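Local coordinates for biofilm-associated surface protein (Staphylococcus aureus, PDB 7C7U) that is a cell wall-anchored surface protein that binds calcium and takes part in biofilm formation, probably through a calcium-modulated switch to functional amyloid, at residues Arg353-Tyr367 against Thr379-Lys392. Residues are numbered along the deposited sequence; the frame is centred on the assembly and turned at random.
Sequences RETTKQKEDFTFAGY and TLGTSTLALQDYDK. With CA (calcium ion), chain D; CA (calcium ion), chain E.
Phe362 and Leu387 meet on one face of an antiparallel strand pair, ring atom CE1 of Phe362 lying 3.6 Å from Leu387 CD1, with the side chains crossing at a slant. Phe364 turns its ring edge to the next leucine: CG beside the backbone N (chi1 -46°) sets CE1 3.8 Å from Leu385 CB, and Ser383 OG lies 3.3 Å from Phe364 CB. The same face rests on strands 210-220 and 228-237, whose Ala217 and Ile231 touch Phe364. On the reverse face, Asp361 OD1 leans over Ala386, and its OD2 forms a salt bridge to Lys359 NZ within the strand (3.1 Å). One water lies at hydrogen-bonding distance from Asp361 OD1 (2.7 Å) and Leu387 O, bridging the two. Paired N-H and C=O groups from Glu360 with Leu387 to Gly366 with Gly381 define a beta hairpin, with 381-388 outermost in a four-stranded antiparallel sheet. Beyond it, a type I turn from Asp389 to Lys392 begins an EF-hand-like calcium loop, completed by Asp393, Leu395 O and Glu400: Asp389 OD1 and Asp391 OD1 share one calcium ion, while Asp391 OD2 reaches a second, at 2.5 Å. Side chains of 353-358 hold this turn. Gln358, extended with CG anti to its own N (chi1 -168°), sends NE2 over one face of the Tyr390 ring to Tyr390 O, 2.8 Å away and on a lone pair. Arg353 NH2 donates to Asp391 O at 2.9 Å, near the guanidinium plane, whereas its NE bond to Lys392 O is weak. Thr356 OG1, whose stronger polar partner is Leu339, shares a water with Asp389 OD2, which also accepts from Gly394 N.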
loop_
_atom_site.group_PDB
_atom_site.type_symbol
_atom_site.label_atom_id
_atom_site.label_comp_id
_atom_site.label_asym_id
_atom_site.label_seq_id
_atom_site.Cartn_x
_atom_site.Cartn_y
_atom_site.Cartn_z
ATOM N N ARG A 353 -9.555 -11.244 -12.356
ATOM C CA ARG A 353 -9.094 -9.899 -12.009
ATOM C C ARG A 353 -9.993 -8.814 -12.598
ATOM O O ARG A 353 -10.155 -7.738 -12.004
ATOM C CB ARG A 353 -7.661 -9.750 -12.509
ATOM C CG ARG A 353 -6.718 -10.784 -11.898
ATOM C CD ARG A 353 -5.280 -10.576 -12.321
ATOM N NE ARG A 353 -4.871 -9.185 -12.356
ATOM C CZ ARG A 353 -4.511 -8.538 -13.459
ATOM N NH1 ARG A 353 -4.516 -9.147 -14.633
ATOM N NH2 ARG A 353 -4.125 -7.277 -13.383
ATOM N N GLU A 354 -10.581 -9.090 -13.761
ATOM C CA GLU A 354 -11.531 -8.192 -14.400
ATOM C C GLU A 354 -12.787 -7.980 -13.569
ATOM O O GLU A 354 -13.550 -7.043 -13.847
ATOM C CB GLU A 354 -11.921 -8.770 -15.778
ATOM C CG GLU A 354 -10.822 -8.683 -16.828
ATOM C CD GLU A 354 -9.776 -9.796 -16.734
ATOM O OE1 GLU A 354 -9.854 -10.645 -15.803
ATOM O OE2 GLU A 354 -8.880 -9.822 -17.619
ATOM N N THR A 355 -13.055 -8.845 -12.588
ATOM C CA THR A 355 -14.249 -8.704 -11.766
ATOM C C THR A 355 -13.998 -7.985 -10.439
ATOM O O THR A 355 -14.916 -7.907 -9.623
ATOM C CB THR A 355 -14.887 -10.062 -11.479
ATOM O OG1 THR A 355 -14.011 -10.852 -10.669
ATOM C CG2 THR A 355 -15.196 -10.809 -12.799
ATOM N N THR A 356 -12.792 -7.496 -10.181
ATOM C CA THR A 356 -12.555 -6.773 -8.934
ATOM C C THR A 356 -12.416 -5.276 -9.201
ATOM O O THR A 356 -12.198 -4.839 -10.335
ATOM C CB THR A 356 -11.323 -7.316 -8.184
ATOM O OG1 THR A 356 -11.366 -6.859 -6.829
ATOM C CG2 THR A 356 -10.007 -6.844 -8.802
ATOM N N LYS A 357 -12.607 -4.478 -8.147
ATOM C CA LYS A 357 -12.421 -3.036 -8.246
ATOM C C LYS A 357 -10.949 -2.673 -8.082
ATOM O O LYS A 357 -10.237 -3.257 -7.262
ATOM C CB LYS A 357 -13.269 -2.310 -7.194
ATOM C CG LYS A 357 -14.782 -2.398 -7.394
ATOM C CD LYS A 357 -15.511 -1.470 -6.406
ATOM C CE LYS A 357 -17.023 -1.699 -6.413
ATOM N NZ LYS A 357 -17.437 -2.706 -5.386
ATOM N N GLN A 358 -10.479 -1.718 -8.887
ATOM C CA GLN A 358 -9.121 -1.207 -8.717
ATOM C C GLN A 358 -9.042 -0.126 -7.630
ATOM O O GLN A 358 -7.979 0.075 -7.035
ATOM C CB GLN A 358 -8.605 -0.636 -10.035
ATOM C CG GLN A 358 -7.099 -0.343 -10.034
ATOM C CD GLN A 358 -6.642 0.309 -11.321
ATOM O OE1 GLN A 358 -7.455 0.876 -12.046
ATOM N NE2 GLN A 358 -5.341 0.259 -11.601
ATOM N N LYS A 359 -10.118 0.613 -7.380
ATOM C CA LYS A 359 -10.063 1.523 -6.239
ATOM C C LYS A 359 -11.459 1.748 -5.702
ATOM O O LYS A 359 -12.464 1.454 -6.361
ATOM C CB LYS A 359 -9.384 2.860 -6.575
ATOM C CG LYS A 359 -10.024 3.681 -7.669
ATOM C CD LYS A 359 -9.280 4.998 -7.846
ATOM C CE LYS A 359 -10.233 6.196 -7.754
ATOM N NZ LYS A 359 -10.448 6.724 -6.351
ATOM N N GLU A 360 -11.510 2.260 -4.472
ATOM C CA GLU A 360 -12.772 2.677 -3.888
ATOM C C GLU A 360 -12.488 3.649 -2.751
ATOM O O GLU A 360 -11.664 3.368 -1.877
ATOM C CB GLU A 360 -13.591 1.484 -3.375
ATOM C CG GLU A 360 -15.076 1.847 -3.244
ATOM C CD GLU A 360 -15.975 0.679 -2.852
ATOM O OE1 GLU A 360 -15.490 -0.465 -2.742
ATOM O OE2 GLU A 360 -17.180 0.913 -2.642
ATOM N N ASP A 361 -13.184 4.772 -2.764
ATOM C CA ASP A 361 -13.100 5.775 -1.704
ATOM C C ASP A 361 -14.278 5.645 -0.753
ATOM O O ASP A 361 -15.423 5.483 -1.191
ATOM C CB ASP A 361 -13.101 7.182 -2.293
ATOM C CG ASP A 361 -11.844 7.482 -3.053
ATOM O OD1 ASP A 361 -10.768 7.012 -2.620
ATOM O OD2 ASP A 361 -11.930 8.168 -4.088
ATOM N N PHE A 362 -14.002 5.755 0.552
ATOM C CA PHE A 362 -15.047 5.827 1.560
ATOM C C PHE A 362 -14.886 7.120 2.346
ATOM O O PHE A 362 -13.766 7.530 2.646
ATOM C CB PHE A 362 -15.021 4.628 2.500
ATOM C CG PHE A 362 -15.027 3.297 1.767
ATOM C CD1 PHE A 362 -13.848 2.744 1.314
ATOM C CD2 PHE A 362 -16.214 2.647 1.505
ATOM C CE1 PHE A 362 -13.839 1.531 0.608
ATOM C CE2 PHE A 362 -16.216 1.434 0.809
ATOM C CZ PHE A 362 -15.027 0.885 0.369
ATOM N N THR A 363 -15.999 7.767 2.650
ATOM C CA THR A 363 -15.955 9.073 3.296
ATOM C C THR A 363 -16.648 9.020 4.643
ATOM O O THR A 363 -17.517 8.177 4.877
ATOM C CB THR A 363 -16.571 10.152 2.400
ATOM O OG1 THR A 363 -17.853 9.728 1.959
ATOM C CG2 THR A 363 -15.680 10.394 1.183
ATOM N N PHE A 364 -16.206 9.910 5.547
ATOM C CA PHE A 364 -16.654 9.956 6.930
ATOM C C PHE A 364 -16.748 11.414 7.362
ATOM O O PHE A 364 -16.149 12.298 6.736
ATOM C CB PHE A 364 -15.698 9.224 7.870
ATOM C CG PHE A 364 -15.276 7.887 7.351
ATOM C CD1 PHE A 364 -14.261 7.787 6.413
ATOM C CD2 PHE A 364 -15.941 6.747 7.754
ATOM C CE1 PHE A 364 -13.889 6.538 5.902
ATOM C CE2 PHE A 364 -15.575 5.505 7.244
ATOM C CZ PHE A 364 -14.553 5.413 6.322
ATOM N N ALA A 365 -17.516 11.646 8.425
ATOM C CA ALA A 365 -17.635 12.982 9.031
ATOM C C ALA A 365 -17.840 12.856 10.537
ATOM O O ALA A 365 -18.389 11.861 11.030
ATOM C CB ALA A 365 -18.778 13.808 8.406
ATOM N N GLY A 366 -17.419 13.899 11.261
ATOM C CA GLY A 366 -17.620 13.979 12.697
ATOM C C GLY A 366 -17.766 15.439 13.086
ATOM O O GLY A 366 -17.224 16.323 12.423
ATOM N N TYR A 367 -18.538 15.692 14.133
ATOM C CA TYR A 367 -18.790 17.068 14.579
ATOM C C TYR A 367 -19.433 17.031 15.955
ATOM O O TYR A 367 -20.032 16.030 16.357
ATOM C CB TYR A 367 -19.677 17.856 13.583
ATOM C CG TYR A 367 -21.018 17.215 13.275
ATOM C CD1 TYR A 367 -21.129 16.192 12.311
ATOM C CD2 TYR A 367 -22.172 17.623 13.925
ATOM C CE1 TYR A 367 -22.356 15.615 12.032
ATOM C CE2 TYR A 367 -23.400 17.044 13.656
ATOM C CZ TYR A 367 -23.483 16.045 12.698
ATOM O OH TYR A 367 -24.702 15.465 12.442
ATOM N N THR A 379 -16.038 22.519 14.417
ATOM C CA THR A 379 -15.759 21.174 14.891
ATOM C C THR A 379 -16.149 20.103 13.872
ATOM O O THR A 379 -16.066 18.918 14.186
ATOM C CB THR A 379 -16.450 20.888 16.230
ATOM O OG1 THR A 379 -17.871 20.871 16.052
ATOM C CG2 THR A 379 -16.071 21.953 17.301
ATOM N N LEU A 380 -16.539 20.487 12.661
ATOM C CA LEU A 380 -16.925 19.518 11.629
ATOM C C LEU A 380 -15.679 19.110 10.854
ATOM O O LEU A 380 -15.022 19.957 10.226
ATOM C CB LEU A 380 -17.973 20.103 10.680
ATOM C CG LEU A 380 -18.259 19.297 9.397
ATOM C CD1 LEU A 380 -18.751 17.924 9.742
ATOM C CD2 LEU A 380 -19.246 20.011 8.475
ATOM N N GLY A 381 -15.369 17.817 10.887
ATOM C CA GLY A 381 -14.234 17.285 10.157
ATOM C C GLY A 381 -14.677 16.127 9.278
ATOM O O GLY A 381 -15.483 15.296 9.680
ATOM N N THR A 382 -14.164 16.100 8.081
ATOM C CA THR A 382 -14.463 14.989 7.193
ATOM C C THR A 382 -13.192 14.196 7.000
ATOM O O THR A 382 -12.114 14.622 7.404
ATOM C CB THR A 382 -14.996 15.471 5.844
ATOM O OG1 THR A 382 -14.035 16.354 5.239
ATOM C CG2 THR A 382 -16.344 16.188 6.014
ATOM N N SER A 383 -13.333 13.021 6.380
ATOM C CA SER A 383 -12.159 12.216 6.060
ATOM C C SER A 383 -12.520 11.314 4.893
ATOM O O SER A 383 -13.706 11.081 4.609
ATOM C CB SER A 383 -11.669 11.382 7.249
ATOM O OG SER A 383 -12.727 10.646 7.834
ATOM N N THR A 384 -11.475 10.819 4.229
ATOM C CA THR A 384 -11.571 9.900 3.098
ATOM C C THR A 384 -10.626 8.727 3.338
ATOM O O THR A 384 -9.442 8.938 3.606
ATOM C CB THR A 384 -11.192 10.587 1.772
ATOM O OG1 THR A 384 -12.178 11.556 1.403
ATOM C CG2 THR A 384 -11.136 9.552 0.620
ATOM N N LEU A 385 -11.144 7.499 3.222
ATOM C CA LEU A 385 -10.303 6.290 3.176
ATOM C C LEU A 385 -10.206 5.850 1.716
ATOM O O LEU A 385 -11.209 5.462 1.112
ATOM C CB LEU A 385 -10.869 5.179 4.064
ATOM C CG LEU A 385 -10.185 3.780 3.927
ATOM C CD1 LEU A 385 -8.824 3.819 4.582
ATOM C CD2 LEU A 385 -11.069 2.727 4.536
ATOM N N ALA A 386 -9.011 5.995 1.128
ATOM C CA ALA A 386 -8.759 5.727 -0.289
ATOM C C ALA A 386 -8.128 4.334 -0.403
ATOM O O ALA A 386 -6.915 4.171 -0.289
ATOM C CB ALA A 386 -7.848 6.792 -0.887
ATOM N N LEU A 387 -8.971 3.325 -0.557
ATOM C CA LEU A 387 -8.501 1.962 -0.777
ATOM C C LEU A 387 -8.165 1.746 -2.246
ATOM O O LEU A 387 -8.878 2.217 -3.142
ATOM C CB LEU A 387 -9.559 0.957 -0.331
ATOM C CG LEU A 387 -9.882 0.966 1.151
ATOM C CD1 LEU A 387 -10.808 -0.185 1.519
ATOM C CD2 LEU A 387 -8.584 0.937 1.973
ATOM N N GLN A 388 -7.090 0.998 -2.492
ATOM C CA GLN A 388 -6.593 0.804 -3.845
ATOM C C GLN A 388 -6.043 -0.609 -4.007
ATOM O O GLN A 388 -5.424 -1.149 -3.087
ATOM C CB GLN A 388 -5.518 1.845 -4.140
ATOM C CG GLN A 388 -5.219 2.081 -5.575
ATOM C CD GLN A 388 -4.423 3.353 -5.771
ATOM O OE1 GLN A 388 -4.938 4.457 -5.581
ATOM N NE2 GLN A 388 -3.145 3.206 -6.104
ATOM N N ASP A 389 -6.302 -1.217 -5.170
ATOM C CA ASP A 389 -5.715 -2.515 -5.565
ATOM C C ASP A 389 -5.137 -2.257 -6.947
ATOM O O ASP A 389 -5.745 -2.616 -7.959
ATOM C CB ASP A 389 -6.769 -3.624 -5.552
ATOM C CG ASP A 389 -6.190 -5.028 -5.886
ATOM O OD1 ASP A 389 -4.982 -5.157 -6.097
ATOM O OD2 ASP A 389 -6.984 -5.979 -5.913
ATOM N N TYR A 390 -3.981 -1.593 -6.973
ATOM C CA TYR A 390 -3.472 -1.036 -8.218
ATOM C C TYR A 390 -3.404 -2.091 -9.320
ATOM O O TYR A 390 -3.753 -1.817 -10.477
ATOM C CB TYR A 390 -2.100 -0.410 -7.980
ATOM C CG TYR A 390 -1.535 0.281 -9.205
ATOM C CD1 TYR A 390 -0.972 -0.451 -10.254
ATOM C CD2 TYR A 390 -1.581 1.668 -9.321
ATOM C CE1 TYR A 390 -0.466 0.186 -11.376
ATOM C CE2 TYR A 390 -1.080 2.313 -10.439
ATOM C CZ TYR A 390 -0.523 1.567 -11.462
ATOM O OH TYR A 390 -0.025 2.210 -12.573
ATOM N N ASP A 391 -3.001 -3.313 -8.972
ATOM C CA ASP A 391 -2.807 -4.368 -9.957
ATOM C C ASP A 391 -3.946 -5.383 -9.997
ATOM O O ASP A 391 -3.806 -6.429 -10.645
ATOM C CB ASP A 391 -1.480 -5.077 -9.684
ATOM C CG ASP A 391 -1.361 -5.581 -8.258
ATOM O OD1 ASP A 391 -2.396 -5.791 -7.598
ATOM O OD2 ASP A 391 -0.220 -5.806 -7.800
ATOM N N LYS A 392 -5.055 -5.114 -9.314
ATOM C CA LYS A 392 -6.243 -5.972 -9.348
ATOM C C LYS A 392 -5.896 -7.448 -9.100
ATOM O O LYS A 392 -6.360 -8.345 -9.805
ATOM C CB LYS A 392 -6.984 -5.803 -10.687
ATOM C CG LYS A 392 -7.259 -4.324 -11.086
ATOM C CD LYS A 392 -8.017 -4.183 -12.416
ATOM C CE LYS A 392 -9.529 -4.381 -12.343
ATOM N NZ LYS A 392 -10.078 -4.462 -10.983
HETATM CA CA CA D . -2.864 -5.580 -5.219
HETATM CA CA CA E . 0.496 -7.641 -6.202
HETATM O O HOH W 1 -9.550 -5.555 -5.437
HETATM O O HOH W 2 -9.167 5.081 -3.553
HETATM O O HOH W 3 -7.372 6.313 -4.950
HETATM O O HOH W 4 -1.784 -3.251 -5.205
#